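Local coordinates for nigritoxine (Vibrio nigripulchritudo, PDB 5M41), which is a bacterial toxin that acts on crustaceans and insects and is built on a previously unseen fold, at residues A476-M481 with H587-K592; T679-V684 with G727-N732. All coordinates share one frame; numbering follows the deposited sequence.

Contact 1: A476-M481 with H587-K592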
ATOM      1  N   ALA A 476      34.462  26.209 -13.474  1.00 64.58           N
ATOM      2  CA  ALA A 476      35.554  27.164 -13.273  1.00 67.89           C
ATOM      3  C   ALA A 476      36.239  27.612 -14.573  1.00 71.84           C
ATOM      4  O   ALA A 476      36.978  28.604 -14.569  1.00 71.17           O
ATOM      5  CB  ALA A 476      36.581  26.623 -12.270  1.00 66.33           C
ATOM      6  N   GLU A 477      35.961  26.911 -15.674  1.00 73.38           N
ATOM      7  CA  GLU A 477      36.684  27.090 -16.947  1.00 75.19           C
ATOM      8  C   GLU A 477      36.026  28.101 -17.895  1.00 76.24           C
ATOM      9  O   GLU A 477      34.814  28.034 -18.152  1.00 70.34           O
ATOM     10  CB  GLU A 477      36.858  25.744 -17.675  1.00 75.07           C
ATOM     11  CG  GLU A 477      37.721  24.727 -16.933  1.00 80.11           C
ATOM     12  CD  GLU A 477      39.211  24.904 -17.163  1.00 83.06           C
ATOM     13  OE1 GLU A 477      39.660  24.735 -18.309  1.00 91.11           O
ATOM     14  OE2 GLU A 477      39.942  25.188 -16.197  1.00 85.34           O
ATOM     15  N   LEU A 478      36.843  29.008 -18.437  1.00 74.79           N
ATOM     16  CA  LEU A 478      36.380  29.973 -19.440  1.00 75.61           C
ATOM     17  C   LEU A 478      35.830  29.297 -20.685  1.00 73.20           C
ATOM     18  O   LEU A 478      34.997  29.868 -21.383  1.00 72.73           O
ATOM     19  CB  LEU A 478      37.489  30.964 -19.816  1.00 78.60           C
ATOM     20  CG  LEU A 478      37.675  32.138 -18.851  1.00 81.26           C
ATOM     21  CD1 LEU A 478      38.989  32.863 -19.141  1.00 83.59           C
ATOM     22  CD2 LEU A 478      36.491  33.108 -18.883  1.00 79.37           C
ATOM     23  N   SER A 479      36.277  28.069 -20.948  1.00 73.99           N
ATOM     24  CA  SER A 479      35.782  27.310 -22.105  1.00 74.25           C
ATOM     25  C   SER A 479      34.334  26.799 -21.931  1.00 73.05           C
ATOM     26  O   SER A 479      33.716  26.345 -22.895  1.00 69.74           O
ATOM     27  CB  SER A 479      36.736  26.162 -22.451  1.00 76.00           C
ATOM     28  OG  SER A 479      37.200  25.518 -21.278  1.00 78.85           O
ATOM     29  N   GLY A 480      33.795  26.887 -20.708  1.00 71.31           N
ATOM     30  CA  GLY A 480      32.408  26.454 -20.441  1.00 67.99           C
ATOM     31  C   GLY A 480      32.309  25.186 -19.610  1.00 65.40           C
ATOM     32  O   GLY A 480      33.302  24.761 -18.991  1.00 64.13           O
ATOM     33  N   MET A 481      31.114  24.580 -19.596  1.00 65.83           N
ATOM     34  CA  MET A 481      30.840  23.416 -18.726  1.00 65.44           C
ATOM     35  C   MET A 481      31.363  22.116 -19.356  1.00 66.51           C
ATOM     36  O   MET A 481      31.455  21.083 -18.689  1.00 63.55           O
ATOM     37  CB  MET A 481      29.337  23.285 -18.377  1.00 61.42           C
ATOM     38  CG  MET A 481      28.706  24.493 -17.689  1.00 60.94           C
ATOM     39  SD  MET A 481      29.482  24.948 -16.121  1.00 61.09           S
ATOM     40  CE  MET A 481      29.245  23.429 -15.190  1.00 58.85           C
ATOM     41  N   HIS A 587      30.506  32.466  -8.736  1.00 55.71           N
ATOM     42  CA  HIS A 587      31.823  33.067  -8.723  1.00 58.91           C
ATOM     43  C   HIS A 587      31.930  33.976  -9.908  1.00 59.37           C
ATOM     44  O   HIS A 587      31.126  33.899 -10.835  1.00 57.87           O
ATOM     45  CB  HIS A 587      32.891  31.982  -8.812  1.00 60.18           C
ATOM     46  CG  HIS A 587      32.794  31.148 -10.060  1.00 61.97           C
ATOM     47  ND1 HIS A 587      32.342  29.884 -10.047  1.00 61.67           N
ATOM     48  CD2 HIS A 587      33.078  31.457 -11.397  1.00 62.95           C
ATOM     49  CE1 HIS A 587      32.334  29.395 -11.297  1.00 62.34           C
ATOM     50  NE2 HIS A 587      32.789  30.364 -12.128  1.00 64.65           N
ATOM     51  N   THR A 588      32.947  34.822  -9.901  1.00 60.47           N
ATOM     52  CA  THR A 588      33.276  35.609 -11.078  1.00 62.32           C
ATOM     53  C   THR A 588      34.510  34.983 -11.715  1.00 63.28           C
ATOM     54  O   THR A 588      35.509  34.734 -11.029  1.00 64.26           O
ATOM     55  CB  THR A 588      33.565  37.087 -10.740  1.00 65.05           C
ATOM     56  OG1 THR A 588      34.860  37.192 -10.159  1.00 72.54           O
ATOM     57  CG2 THR A 588      32.556  37.653  -9.775  1.00 57.50           C
ATOM     58  N   PHE A 589      34.416  34.687 -13.009  1.00 62.99           N
ATOM     59  CA  PHE A 589      35.557  34.233 -13.801  1.00 67.00           C
ATOM     60  C   PHE A 589      36.621  35.321 -13.833  1.00 70.00           C
ATOM     61  O   PHE A 589      36.301  36.494 -14.020  1.00 68.70           O
ATOM     62  CB  PHE A 589      35.128  33.930 -15.237  1.00 66.26           C
ATOM     63  CG  PHE A 589      34.128  32.818 -15.355  1.00 64.23           C
ATOM     64  CD1 PHE A 589      34.547  31.489 -15.406  1.00 64.90           C
ATOM     65  CD2 PHE A 589      32.765  33.096 -15.427  1.00 63.36           C
ATOM     66  CE1 PHE A 589      33.621  30.452 -15.527  1.00 62.30           C
ATOM     67  CE2 PHE A 589      31.836  32.069 -15.542  1.00 59.63           C
ATOM     68  CZ  PHE A 589      32.267  30.746 -15.591  1.00 59.30           C
ATOM     69  N   GLU A 590      37.876  34.955 -13.604  1.00 73.11           N
ATOM     70  CA  GLU A 590      38.954  35.934 -13.758  1.00 77.65           C
ATOM     71  C   GLU A 590      39.701  35.602 -15.031  1.00 81.21           C
ATOM     72  O   GLU A 590      39.351  34.618 -15.692  1.00 79.34           O
ATOM     73  CB  GLU A 590      39.865  35.966 -12.539  1.00 77.80           C
ATOM     74  CG  GLU A 590      39.144  36.397 -11.257  1.00 78.83           C
ATOM     75  CD  GLU A 590      38.753  37.876 -11.221  1.00 80.35           C
ATOM     76  OE1 GLU A 590      38.937  38.599 -12.215  1.00 79.88           O
ATOM     77  OE2 GLU A 590      38.247  38.332 -10.174  1.00 81.70           O
ATOM     78  N   GLN A 591      40.693  36.426 -15.397  1.00 83.93           N
ATOM     79  CA  GLN A 591      41.495  36.171 -16.591  1.00 90.53           C
ATOM     80  C   GLN A 591      42.069  34.756 -16.456  1.00 88.47           C
ATOM     81  O   GLN A 591      42.056  33.979 -17.402  1.00 85.91           O
ATOM     82  CB  GLN A 591      42.592  37.244 -16.776  1.00 94.27           C
ATOM     83  CG  GLN A 591      42.879  37.614 -18.228  1.00102.47           C
ATOM     84  CD  GLN A 591      42.139  38.863 -18.719  1.00106.13           C
ATOM     85  OE1 GLN A 591      42.409  39.990 -18.271  1.00105.34           O
ATOM     86  NE2 GLN A 591      41.230  38.672 -19.680  1.00102.83           N
ATOM     87  N   LYS A 592      42.524  34.426 -15.249  1.00 89.17           N
ATOM     88  CA  LYS A 592      42.830  33.047 -14.877  1.00 90.04           C
ATOM     89  C   LYS A 592      42.144  32.703 -13.550  1.00 85.85           C
ATOM     90  O   LYS A 592      42.140  33.512 -12.613  1.00 86.35           O
ATOM     91  CB  LYS A 592      44.335  32.855 -14.744  1.00 97.35           C
ATOM     92  CG  LYS A 592      44.797  31.423 -14.957  1.00100.50           C
ATOM     93  CD  LYS A 592      46.318  31.336 -14.912  1.00105.36           C
ATOM     94  CE  LYS A 592      46.850  31.501 -13.493  1.00107.14           C
ATOM     95  NZ  LYS A 592      48.330  31.665 -13.493  1.00111.15           N
TER
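Phe589 lays CD1 and CE1 of its ring against the backbone carbonyls of Ala476 and Glu477. Ala476 O lies at the ring edge, near its plane and 3.9 Å from Phe589 CD1, so this carbonyl faces the ring's hydrogens and not its pi cloud; Glu477 O comes in obliquely, 3.8 Å from Phe589 CE1. The Phe589 side chain leaves the backbone toward the loop, and chi1 of -63° sets CG anti to the carbonyl carbon. Over one face of the same ring sits His587 NE2, 3.4 Å above the plane and offset toward the rim. The same NE2 of His587 is 4.4 Å from Ala476 CA, so the imidazole bridges the ring and the loop.

Leu478 runs past Phe589 in the opposite direction and divides its two methyls. Leu478 CD2 rests 4.0 Å from Phe589 CB, the apolar pair of the contact, and Leu478 CD1 reaches beyond the strand to lie 3.7 Å from Gln591 O, with Glu590 O also close by. No hydrogen bond crosses, so van der Waals contact carries the 231 Å² interface. Val568 touches both Leu478 and Gln591, and Leu566 lies against Phe589.

A type I beta turn from Glu477 to Gly480 shapes the loop, closed by a hydrogen bond from Gly480 N to Glu477 O, 3.0 Å. The arrangement is that of a beta turn packed on the end of an antiparallel sheet strand, 583-589, where it runs into the connection to strand 594-601.

Contact 2: T679-V684 with G727-N732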
ATOM      1  N   THR A 679      10.967  20.562  16.089  1.00 47.78           N
ATOM      2  CA  THR A 679       9.954  21.527  16.503  1.00 51.10           C
ATOM      3  C   THR A 679       8.961  21.795  15.379  1.00 49.16           C
ATOM      4  O   THR A 679       8.382  20.840  14.868  1.00 49.43           O
ATOM      5  CB  THR A 679      10.592  22.795  17.109  1.00 53.21           C
ATOM      6  OG1 THR A 679      11.364  23.451  16.106  1.00 58.92           O
ATOM      7  CG2 THR A 679      11.542  22.413  18.207  1.00 53.44           C
ATOM      8  N   LYS A 680       8.760  23.047  14.969  1.00 48.73           N
ATOM      9  CA  LYS A 680       7.707  23.330  13.971  1.00 49.07           C
ATOM     10  C   LYS A 680       7.956  22.733  12.578  1.00 49.67           C
ATOM     11  O   LYS A 680       7.037  22.656  11.741  1.00 50.90           O
ATOM     12  CB  LYS A 680       7.379  24.824  13.891  1.00 50.30           C
ATOM     13  CG  LYS A 680       6.935  25.454  15.212  1.00 50.64           C
ATOM     14  CD  LYS A 680       5.647  24.846  15.760  1.00 54.27           C
ATOM     15  CE  LYS A 680       5.237  25.565  17.051  1.00 53.90           C
ATOM     16  NZ  LYS A 680       4.801  24.568  18.058  1.00 60.22           N
ATOM     17  N   MET A 681       9.188  22.306  12.326  1.00 49.13           N
ATOM     18  CA  MET A 681       9.518  21.583  11.077  1.00 48.88           C
ATOM     19  C   MET A 681       9.172  20.094  11.059  1.00 48.49           C
ATOM     20  O   MET A 681       9.345  19.443  10.018  1.00 48.23           O
ATOM     21  CB  MET A 681      11.016  21.704  10.787  1.00 48.67           C
ATOM     22  CG  MET A 681      11.378  22.629   9.660  1.00 50.16           C
ATOM     23  SD  MET A 681      13.132  22.411   9.274  1.00 48.82           S
ATOM     24  CE  MET A 681      13.030  21.154   8.004  1.00 48.65           C
ATOM     25  N   ARG A 682       8.703  19.540  12.182  1.00 49.22           N
ATOM     26  CA  ARG A 682       8.604  18.069  12.334  1.00 52.34           C
ATOM     27  C   ARG A 682       7.929  17.347  11.167  1.00 51.83           C
ATOM     28  O   ARG A 682       8.431  16.321  10.700  1.00 51.40           O
ATOM     29  CB  ARG A 682       7.941  17.661  13.670  1.00 57.01           C
ATOM     30  CG  ARG A 682       6.588  18.305  13.921  1.00 61.57           C
ATOM     31  CD  ARG A 682       6.024  17.994  15.314  1.00 74.39           C
ATOM     32  NE  ARG A 682       5.251  19.142  15.790  1.00 79.44           N
ATOM     33  CZ  ARG A 682       5.687  20.036  16.677  1.00 81.15           C
ATOM     34  NH1 ARG A 682       6.885  19.900  17.240  1.00 82.47           N
ATOM     35  NH2 ARG A 682       4.912  21.058  17.023  1.00 83.80           N
ATOM     36  N   LYS A 683       6.824  17.897  10.668  1.00 52.28           N
ATOM     37  CA  LYS A 683       6.063  17.215   9.608  1.00 53.31           C
ATOM     38  C   LYS A 683       6.818  17.052   8.286  1.00 52.84           C
ATOM     39  O   LYS A 683       6.511  16.145   7.515  1.00 54.16           O
ATOM     40  CB  LYS A 683       4.723  17.896   9.371  1.00 56.39           C
ATOM     41  CG  LYS A 683       3.707  17.631  10.464  1.00 57.30           C
ATOM     42  CD  LYS A 683       2.405  18.340  10.166  1.00 60.50           C
ATOM     43  CE  LYS A 683       1.376  18.048  11.243  1.00 65.02           C
ATOM     44  NZ  LYS A 683       0.151  18.864  11.011  1.00 70.01           N
ATOM     45  N   VAL A 684       7.796  17.924   8.025  1.00 50.89           N
ATOM     46  CA  VAL A 684       8.627  17.827   6.808  1.00 50.48           C
ATOM     47  C   VAL A 684       9.293  16.447   6.776  1.00 50.80           C
ATOM     48  O   VAL A 684       9.455  15.844   5.715  1.00 49.20           O
ATOM     49  CB  VAL A 684       9.689  18.960   6.736  1.00 48.03           C
ATOM     50  CG1 VAL A 684      10.537  18.868   5.474  1.00 48.37           C
ATOM     51  CG2 VAL A 684       9.019  20.318   6.822  1.00 46.31           C
ATOM     52  N   GLY A 727      14.155  31.133  12.579  1.00 43.25           N
ATOM     53  CA  GLY A 727      13.145  31.509  13.560  1.00 43.19           C
ATOM     54  C   GLY A 727      11.767  31.136  13.067  1.00 45.74           C
ATOM     55  O   GLY A 727      10.971  30.535  13.814  1.00 45.31           O
ATOM     56  N   GLN A 728      11.499  31.455  11.797  1.00 44.55           N
ATOM     57  CA  GLN A 728      10.210  31.182  11.193  1.00 46.91           C
ATOM     58  C   GLN A 728      10.029  29.683  10.942  1.00 46.64           C
ATOM     59  O   GLN A 728       9.007  29.085  11.336  1.00 44.15           O
ATOM     60  CB  GLN A 728       9.995  31.987   9.889  1.00 47.88           C
ATOM     61  CG  GLN A 728       8.662  31.672   9.186  1.00 49.56           C
ATOM     62  CD  GLN A 728       7.439  31.912  10.078  1.00 51.78           C
ATOM     63  OE1 GLN A 728       7.464  32.769  10.937  1.00 55.03           O
ATOM     64  NE2 GLN A 728       6.382  31.137   9.881  1.00 51.48           N
ATOM     65  N   VAL A 729      11.030  29.087  10.294  1.00 45.10           N
ATOM     66  CA  VAL A 729      10.959  27.697   9.882  1.00 44.27           C
ATOM     67  C   VAL A 729      10.851  26.801  11.128  1.00 43.82           C
ATOM     68  O   VAL A 729      10.025  25.884  11.193  1.00 45.66           O
ATOM     69  CB  VAL A 729      12.182  27.356   8.984  1.00 45.30           C
ATOM     70  CG1 VAL A 729      12.565  25.908   9.075  1.00 46.63           C
ATOM     71  CG2 VAL A 729      11.913  27.757   7.530  1.00 44.69           C
ATOM     72  N   LEU A 730      11.664  27.083  12.127  1.00 41.89           N
ATOM     73  CA  LEU A 730      11.729  26.205  13.275  1.00 42.86           C
ATOM     74  C   LEU A 730      10.703  26.497  14.354  1.00 45.08           C
ATOM     75  O   LEU A 730      10.314  25.575  15.073  1.00 45.20           O
ATOM     76  CB  LEU A 730      13.129  26.189  13.881  1.00 42.20           C
ATOM     77  CG  LEU A 730      14.263  25.802  12.925  1.00 41.82           C
ATOM     78  CD1 LEU A 730      15.614  26.019  13.573  1.00 40.01           C
ATOM     79  CD2 LEU A 730      14.124  24.359  12.436  1.00 41.14           C
ATOM     80  N   THR A 731      10.273  27.754  14.486  1.00 46.00           N
ATOM     81  CA  THR A 731       9.409  28.136  15.618  1.00 48.08           C
ATOM     82  C   THR A 731       8.183  28.967  15.237  1.00 50.86           C
ATOM     83  O   THR A 731       7.512  29.514  16.114  1.00 52.92           O
ATOM     84  CB  THR A 731      10.193  28.873  16.738  1.00 46.34           C
ATOM     85  OG1 THR A 731      10.423  30.242  16.365  1.00 45.58           O
ATOM     86  CG2 THR A 731      11.550  28.187  17.055  1.00 46.05           C
ATOM     87  N   ASN A 732       7.893  29.074  13.940  1.00 51.48           N
ATOM     88  CA  ASN A 732       6.805  29.936  13.458  1.00 53.06           C
ATOM     89  C   ASN A 732       6.973  31.388  13.914  1.00 53.88           C
ATOM     90  O   ASN A 732       5.998  32.099  14.080  1.00 56.92           O
ATOM     91  CB  ASN A 732       5.420  29.397  13.874  1.00 54.74           C
ATOM     92  CG  ASN A 732       5.106  28.045  13.265  1.00 55.28           C
ATOM     93  OD1 ASN A 732       5.708  27.628  12.276  1.00 53.20           O
ATOM     94  ND2 ASN A 732       4.164  27.347  13.862  1.00 54.14           N
TER
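The backbones come closest at Lys680 and Leu730, CA to CA 5.0 Å, where the start of the 3-10 segment 680-684 meets the C-terminal part of helix 719-731. Leu730 O is gripped by two donors. Thr679 OG1 gives its proton at 2.6 Å, in the carbonyl plane and on a lone pair; its chi1 of 64° holds OG1 in the crowded position between backbone N and carbonyl carbon. Lys680 N bonds to the same Leu730 O at 3.0 Å, from above the carbonyl plane and with an N-H...O angle of 150°.

Lys680, bent at chi2 and chi4, crosses Asn732 at about a right angle, its CD 3.5 Å from Asn732 ND2, while Asn732 OD1 is bonded to Lys614. Elsewhere along the contact, Met681 lies beside Val729, both pointing the same way, with Met681 CG 3.5 Å from Val729 CG1; it crosses Leu730 obliquely, Met681 SD 3.8 Å from Leu730 CD2. Thr731 OG1 donates to Gly727 O at 2.6 Å, a carbonyl that also takes Thr731 N.

Helix 603-614 lies against both segments: Ile610 touches Met681 and Val729, and Lys614 also bonds Val729 O. The contact thus joins the link between helices 667-676 and 688-704 to the C-terminal part of helix 719-731.

In the fold
The two contacts follow one another along the chain and do not touch: their centres are 39 Å apart and their nearest atoms about 25 Å. Contact 1 is the more peripheral, its centre about 50 Å from the centre of the chain against 29 Å for contact 2, yet both are partly buried, each mixing buried and exposed residues. They hold different elements, a loop turn on a sheet strand in one and a 3-10 segment on a helix in the other. Their chemistry differs accordingly. Contact 1 has no hydrogen bond across it, whereas contact 2 centres on a carbonyl near the C-terminal end of a helix that accepts two hydrogen bonds, and buries more surface (312 Å²).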